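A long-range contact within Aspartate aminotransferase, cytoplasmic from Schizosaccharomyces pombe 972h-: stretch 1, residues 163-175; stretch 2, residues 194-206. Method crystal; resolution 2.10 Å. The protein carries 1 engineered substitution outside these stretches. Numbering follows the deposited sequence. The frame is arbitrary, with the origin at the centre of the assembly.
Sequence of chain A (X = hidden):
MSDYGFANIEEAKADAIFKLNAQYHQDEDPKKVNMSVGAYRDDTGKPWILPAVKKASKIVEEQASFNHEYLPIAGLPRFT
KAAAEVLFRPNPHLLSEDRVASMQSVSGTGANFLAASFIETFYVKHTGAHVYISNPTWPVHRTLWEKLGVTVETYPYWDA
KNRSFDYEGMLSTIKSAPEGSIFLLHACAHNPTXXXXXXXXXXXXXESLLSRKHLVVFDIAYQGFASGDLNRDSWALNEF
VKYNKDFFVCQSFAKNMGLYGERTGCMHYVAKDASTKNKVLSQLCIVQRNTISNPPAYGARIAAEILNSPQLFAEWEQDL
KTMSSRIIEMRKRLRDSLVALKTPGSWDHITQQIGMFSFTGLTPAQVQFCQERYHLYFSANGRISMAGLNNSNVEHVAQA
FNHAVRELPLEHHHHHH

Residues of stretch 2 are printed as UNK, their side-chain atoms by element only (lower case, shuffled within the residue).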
# COMPACT_ATOMS: atom_id res chain seq x y z
N ARG A 163 -1.71 9.99 36.82
CA ARG A 163 -1.18 8.94 35.95
C ARG A 163 -2.27 7.93 35.58
O ARG A 163 -2.15 6.72 35.78
CB ARG A 163 0.04 8.26 36.59
CG ARG A 163 1.17 9.27 36.90
CD ARG A 163 2.17 8.78 37.94
NE ARG A 163 3.46 9.46 37.79
CZ ARG A 163 4.56 9.19 38.49
NH1 ARG A 163 4.56 8.24 39.44
NH2 ARG A 163 5.68 9.87 38.25
N SER A 164 -3.37 8.44 35.04
CA SER A 164 -4.52 7.60 34.73
C SER A 164 -5.26 8.20 33.54
O SER A 164 -4.85 9.22 32.97
CB SER A 164 -5.45 7.49 35.94
OG SER A 164 -5.91 8.78 36.32
N PHE A 165 -6.35 7.53 33.17
CA PHE A 165 -7.22 7.97 32.08
C PHE A 165 -8.08 9.13 32.56
O PHE A 165 -8.76 9.03 33.59
CB PHE A 165 -8.07 6.78 31.61
CG PHE A 165 -9.29 7.16 30.77
CD1 PHE A 165 -9.18 8.02 29.69
CD2 PHE A 165 -10.53 6.61 31.06
CE1 PHE A 165 -10.31 8.36 28.93
CE2 PHE A 165 -11.66 6.94 30.30
CZ PHE A 165 -11.55 7.81 29.24
N ASP A 166 -8.06 10.23 31.80
CA ASP A 166 -8.84 11.43 32.13
C ASP A 166 -10.28 11.23 31.64
O ASP A 166 -10.74 11.82 30.66
CB ASP A 166 -8.19 12.66 31.51
CG ASP A 166 -8.82 13.96 31.99
OD1 ASP A 166 -9.86 13.90 32.70
OD2 ASP A 166 -8.29 15.04 31.64
N TYR A 167 -10.99 10.38 32.36
CA TYR A 167 -12.37 10.05 32.01
C TYR A 167 -13.26 11.29 31.98
O TYR A 167 -14.03 11.49 31.04
CB TYR A 167 -12.90 9.01 33.01
CG TYR A 167 -14.38 8.83 33.01
CD1 TYR A 167 -15.04 8.23 31.94
CD2 TYR A 167 -15.14 9.24 34.10
CE1 TYR A 167 -16.41 8.05 31.95
CE2 TYR A 167 -16.52 9.06 34.12
CZ TYR A 167 -17.15 8.46 33.05
OH TYR A 167 -18.51 8.30 33.08
N GLU A 168 -13.19 12.12 33.02
CA GLU A 168 -14.08 13.27 33.09
C GLU A 168 -13.78 14.29 31.99
O GLU A 168 -14.71 14.89 31.43
CB GLU A 168 -13.99 13.94 34.47
CG GLU A 168 -14.47 13.05 35.64
CD GLU A 168 -15.98 12.79 35.64
OE1 GLU A 168 -16.75 13.58 35.06
OE2 GLU A 168 -16.39 11.78 36.25
N GLY A 169 -12.51 14.48 31.65
CA GLY A 169 -12.17 15.37 30.55
C GLY A 169 -12.64 14.86 29.20
O GLY A 169 -13.18 15.62 28.38
N MET A 170 -12.45 13.56 28.93
CA MET A 170 -12.96 12.99 27.68
C MET A 170 -14.48 13.10 27.60
O MET A 170 -15.03 13.54 26.58
CB MET A 170 -12.52 11.53 27.56
CG MET A 170 -13.14 10.80 26.37
SD MET A 170 -12.37 9.20 26.07
CE MET A 170 -13.18 8.71 24.52
N LEU A 171 -15.18 12.70 28.66
CA LEU A 171 -16.64 12.78 28.67
C LEU A 171 -17.11 14.21 28.41
O LEU A 171 -18.06 14.44 27.65
CB LEU A 171 -17.16 12.30 30.03
CG LEU A 171 -18.33 11.31 30.06
CD1 LEU A 171 -19.47 11.90 29.32
CD2 LEU A 171 -17.96 9.97 29.43
N SER A 172 -16.45 15.18 29.03
CA SER A 172 -16.88 16.56 28.89
C SER A 172 -16.70 17.04 27.45
O SER A 172 -17.57 17.74 26.91
CB SER A 172 -16.11 17.44 29.87
OG SER A 172 -16.36 18.80 29.63
N THR A 173 -15.60 16.64 26.81
CA THR A 173 -15.39 16.98 25.40
C THR A 173 -16.44 16.32 24.51
O THR A 173 -16.94 16.94 23.57
CB THR A 173 -13.97 16.60 24.97
OG1 THR A 173 -13.03 17.39 25.71
CG2 THR A 173 -13.74 16.86 23.48
N ILE A 174 -16.78 15.06 24.79
CA ILE A 174 -17.82 14.40 23.99
C ILE A 174 -19.12 15.19 24.06
O ILE A 174 -19.78 15.42 23.03
CB ILE A 174 -18.02 12.95 24.45
CG1 ILE A 174 -16.79 12.10 24.10
CG2 ILE A 174 -19.31 12.37 23.82
CD1 ILE A 174 -16.77 10.72 24.75
N LYS A 175 -19.51 15.63 25.25
CA LYS A 175 -20.80 16.31 25.38
C LYS A 175 -20.80 17.68 24.72
O LYS A 175 -21.84 18.12 24.21
CB LYS A 175 -21.19 16.43 26.85
CG LYS A 175 -21.37 15.11 27.56
CD LYS A 175 -21.52 15.36 29.06
CE LYS A 175 -22.01 14.11 29.79
NZ LYS A 175 -21.80 14.21 31.26
N UNK A 194 -1.08 3.34 27.11
CA UNK A 194 -1.35 2.03 27.65
C UNK A 194 -2.56 1.93 28.55
O UNK A 194 -2.94 0.80 28.92
N UNK A 195 -3.19 3.04 28.94
CA UNK A 195 -4.31 2.99 29.88
C UNK A 195 -5.60 3.10 29.10
O UNK A 195 -5.76 3.99 28.26
c UNK A 195 -4.95 2.57 32.91
c UNK A 195 -4.29 5.52 30.44
c UNK A 195 -5.21 3.83 32.10
c UNK A 195 -4.18 4.07 30.98
N UNK A 196 -6.53 2.14 29.34
CA UNK A 196 -7.84 1.98 28.73
C UNK A 196 -8.96 2.35 29.69
O UNK A 196 -8.82 2.20 30.91
o UNK A 196 -6.40 0.98 26.65
c UNK A 196 -7.06 0.09 27.23
c UNK A 196 -8.07 0.53 28.27
o UNK A 196 -6.95 -1.14 26.99
N UNK A 197 -10.11 2.80 29.18
CA UNK A 197 -11.28 2.97 30.04
C UNK A 197 -11.71 1.62 30.59
O UNK A 197 -11.56 0.59 29.92
c UNK A 197 -11.61 4.02 27.88
c UNK A 197 -10.38 3.16 27.78
c UNK A 197 -12.35 3.54 29.10
N UNK A 198 -12.25 1.62 31.81
CA UNK A 198 -12.95 0.44 32.30
C UNK A 198 -14.22 0.20 31.49
O UNK A 198 -14.72 1.09 30.79
o UNK A 198 -14.32 1.65 33.87
c UNK A 198 -13.36 0.60 33.76
c UNK A 198 -12.17 0.93 34.61
N UNK A 199 -14.79 -1.00 31.64
CA UNK A 199 -16.06 -1.29 30.97
C UNK A 199 -17.14 -0.31 31.41
O UNK A 199 -17.90 0.20 30.58
n UNK A 199 -15.12 -6.00 29.81
n UNK A 199 -14.45 -8.04 28.97
c UNK A 199 -16.48 -2.74 31.23
c UNK A 199 -16.04 -5.12 30.53
c UNK A 199 -15.32 -7.30 29.65
n UNK A 199 -16.41 -7.87 30.16
c UNK A 199 -15.54 -3.70 30.50
N UNK A 200 -17.20 -0.02 32.71
CA UNK A 200 -18.12 1.00 33.23
C UNK A 200 -17.90 2.36 32.57
O UNK A 200 -18.86 3.04 32.18
o UNK A 200 -17.88 3.57 37.16
c UNK A 200 -18.77 2.19 35.41
c UNK A 200 -17.95 1.10 34.75
o UNK A 200 -18.49 1.52 37.69
c UNK A 200 -18.35 2.45 36.86
N UNK A 201 -16.64 2.80 32.45
CA UNK A 201 -16.38 4.08 31.80
C UNK A 201 -16.77 4.03 30.32
O UNK A 201 -17.31 5.02 29.78
o UNK A 201 -12.24 4.29 32.87
c UNK A 201 -14.52 4.82 33.38
n UNK A 201 -12.61 5.83 34.48
c UNK A 201 -14.90 4.45 31.95
c UNK A 201 -13.02 4.96 33.56
N UNK A 202 -16.51 2.90 29.65
CA UNK A 202 -16.89 2.75 28.24
C UNK A 202 -18.38 2.94 28.04
O UNK A 202 -18.81 3.58 27.07
c UNK A 202 -16.48 1.38 27.73
c UNK A 202 -15.17 3.00 25.17
c UNK A 202 -12.54 2.05 24.69
c UNK A 202 -13.33 1.53 25.72
c UNK A 202 -14.63 1.99 25.98
c UNK A 202 -14.13 0.40 27.47
n UNK A 202 -13.04 0.56 26.64
c UNK A 202 -15.12 1.26 27.11
c UNK A 202 -13.09 3.03 23.92
c UNK A 202 -14.40 3.50 24.14
N UNK A 203 -19.20 2.34 28.91
CA UNK A 203 -20.64 2.43 28.75
C UNK A 203 -21.10 3.88 28.84
O UNK A 203 -21.96 4.32 28.07
c UNK A 203 -21.56 -0.50 28.40
c UNK A 203 -21.85 -0.61 30.90
c UNK A 203 -21.34 1.58 29.81
c UNK A 203 -21.11 0.07 29.74
N UNK A 204 -20.53 4.64 29.77
CA UNK A 204 -20.85 6.06 29.87
C UNK A 204 -20.33 6.83 28.65
O UNK A 204 -20.98 7.76 28.17
o UNK A 204 -20.26 8.02 31.18
c UNK A 204 -20.27 6.61 31.17
N UNK A 205 -19.15 6.46 28.14
CA UNK A 205 -18.64 7.08 26.92
C UNK A 205 -19.59 6.82 25.74
O UNK A 205 -19.91 7.74 24.98
c UNK A 205 -16.81 6.91 25.18
c UNK A 205 -14.86 6.44 27.56
c UNK A 205 -16.20 7.16 27.59
c UNK A 205 -17.21 6.57 26.61
N UNK A 206 -20.04 5.58 25.59
CA UNK A 206 -20.96 5.26 24.49
C UNK A 206 -22.26 6.04 24.62
O UNK A 206 -22.78 6.55 23.62
c UNK A 206 -21.25 3.75 24.46
c UNK A 206 -20.07 2.91 24.07
c UNK A 206 -18.87 0.81 24.18
c UNK A 206 -19.95 1.60 24.54
c UNK A 206 -17.99 2.64 22.90
c UNK A 206 -19.07 3.42 23.26
c UNK A 206 -17.88 1.33 23.36
O HOH W 1 -9.83 6.91 35.02

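Position 194 has no side-chain atoms and lies out of reach of stretch 1; its phi of 84° and psi of -9° would jam a CB against the preceding carbonyl O. It is Gly194. Position 195 carries four carbons, forked at the first, with one arm two carbons long; its CA-to-CB bond points toward stretch 1 and the side chain lies against Phe165. This is isoleucine, Ile195, whose CG2 lies 4.0 Å from Phe165 N and whose CG1 lies 4.1 Å from Phe165 CB. Position 196 has two carbons, the second bearing two oxygens, and its CA-to-CB bond points away from stretch 1. An aspartate fits, Asp196, its carboxylate being hydrogen-bonded elsewhere in the structure.

Three carbons close a ring onto the backbone N at position 197 and lie over one face of the Phe165 ring, which identifies Pro197. Its CG sits 4.2 Å from the ring centroid in a CH-pi contact, and its CB is 3.7 Å from Phe165 CE2. Position 198 has one carbon carrying an oxygen and a carbon, the pattern of threonine, and does not touch stretch 1. Thr198 occupies the N-cap position, where its OG1 accepts from the backbone N of residue 201 at 3.0 Å. At 199, three carbons, a nitrogen and a carbon with two further nitrogens spell Arg199, exposed and out of reach. Position 200 has three carbons, the third with two oxygens; this is Glu200, likewise without a contact.

Position 201 also has three carbons, but the last bears one oxygen and one nitrogen, and the side chain touches the Phe165 and Tyr167 rings, so it is Gln201. Its CG lies over a face of the Tyr167 ring, 4.0 Å from the centroid, and its OE1 approaches the edge of the Phe165 ring, 3.4 Å from Phe165 CD2. The same OE1 accepts from Thr198 N at 2.9 Å, completing a reciprocal pair at the helix start. Gln201 NE2 donates to water 1 O at 3.0 Å, and water 1 O in turn donates to Phe165 O at 2.8 Å.

One carbon leading to fused five- and six-membered rings with eight carbons and one nitrogen makes position 202 Trp202, with CB directed away from stretch 1. Four carbons forked at the second give Leu203 at 203, exposed and out of reach. Position 204 has one carbon and one oxygen; its CA-to-CB bond points toward stretch 1, and the oxygen is 2.6 Å from Tyr167 OH: Ser204. Its OG hydrogen-bonds that hydroxyl and lies 3.5 Å from Leu171 CD2. At 205, four carbons fork at the first, with one two-carbon arm, and reach several apolar side chains; this is Ile205. Its CD1 is 4.0 Å from both Phe165 CZ and Met170 SD, and its CG2 is 3.8 Å from Ile174 CD1. One carbon and a six-carbon ring, with the CA-to-CB bond pointing away from stretch 1, make position 206 Phe206.

The two helices run nearly parallel, at 14°, with axes 10.4 Å apart. Ile205 fills the apolar space between them, Phe165 packs against the loop and helix of stretch 2, and the Tyr167–Ser204 bond and the water bridge satisfy polar groups alongside.

Stretch 2 194-206: GIDPTREQWLSIF
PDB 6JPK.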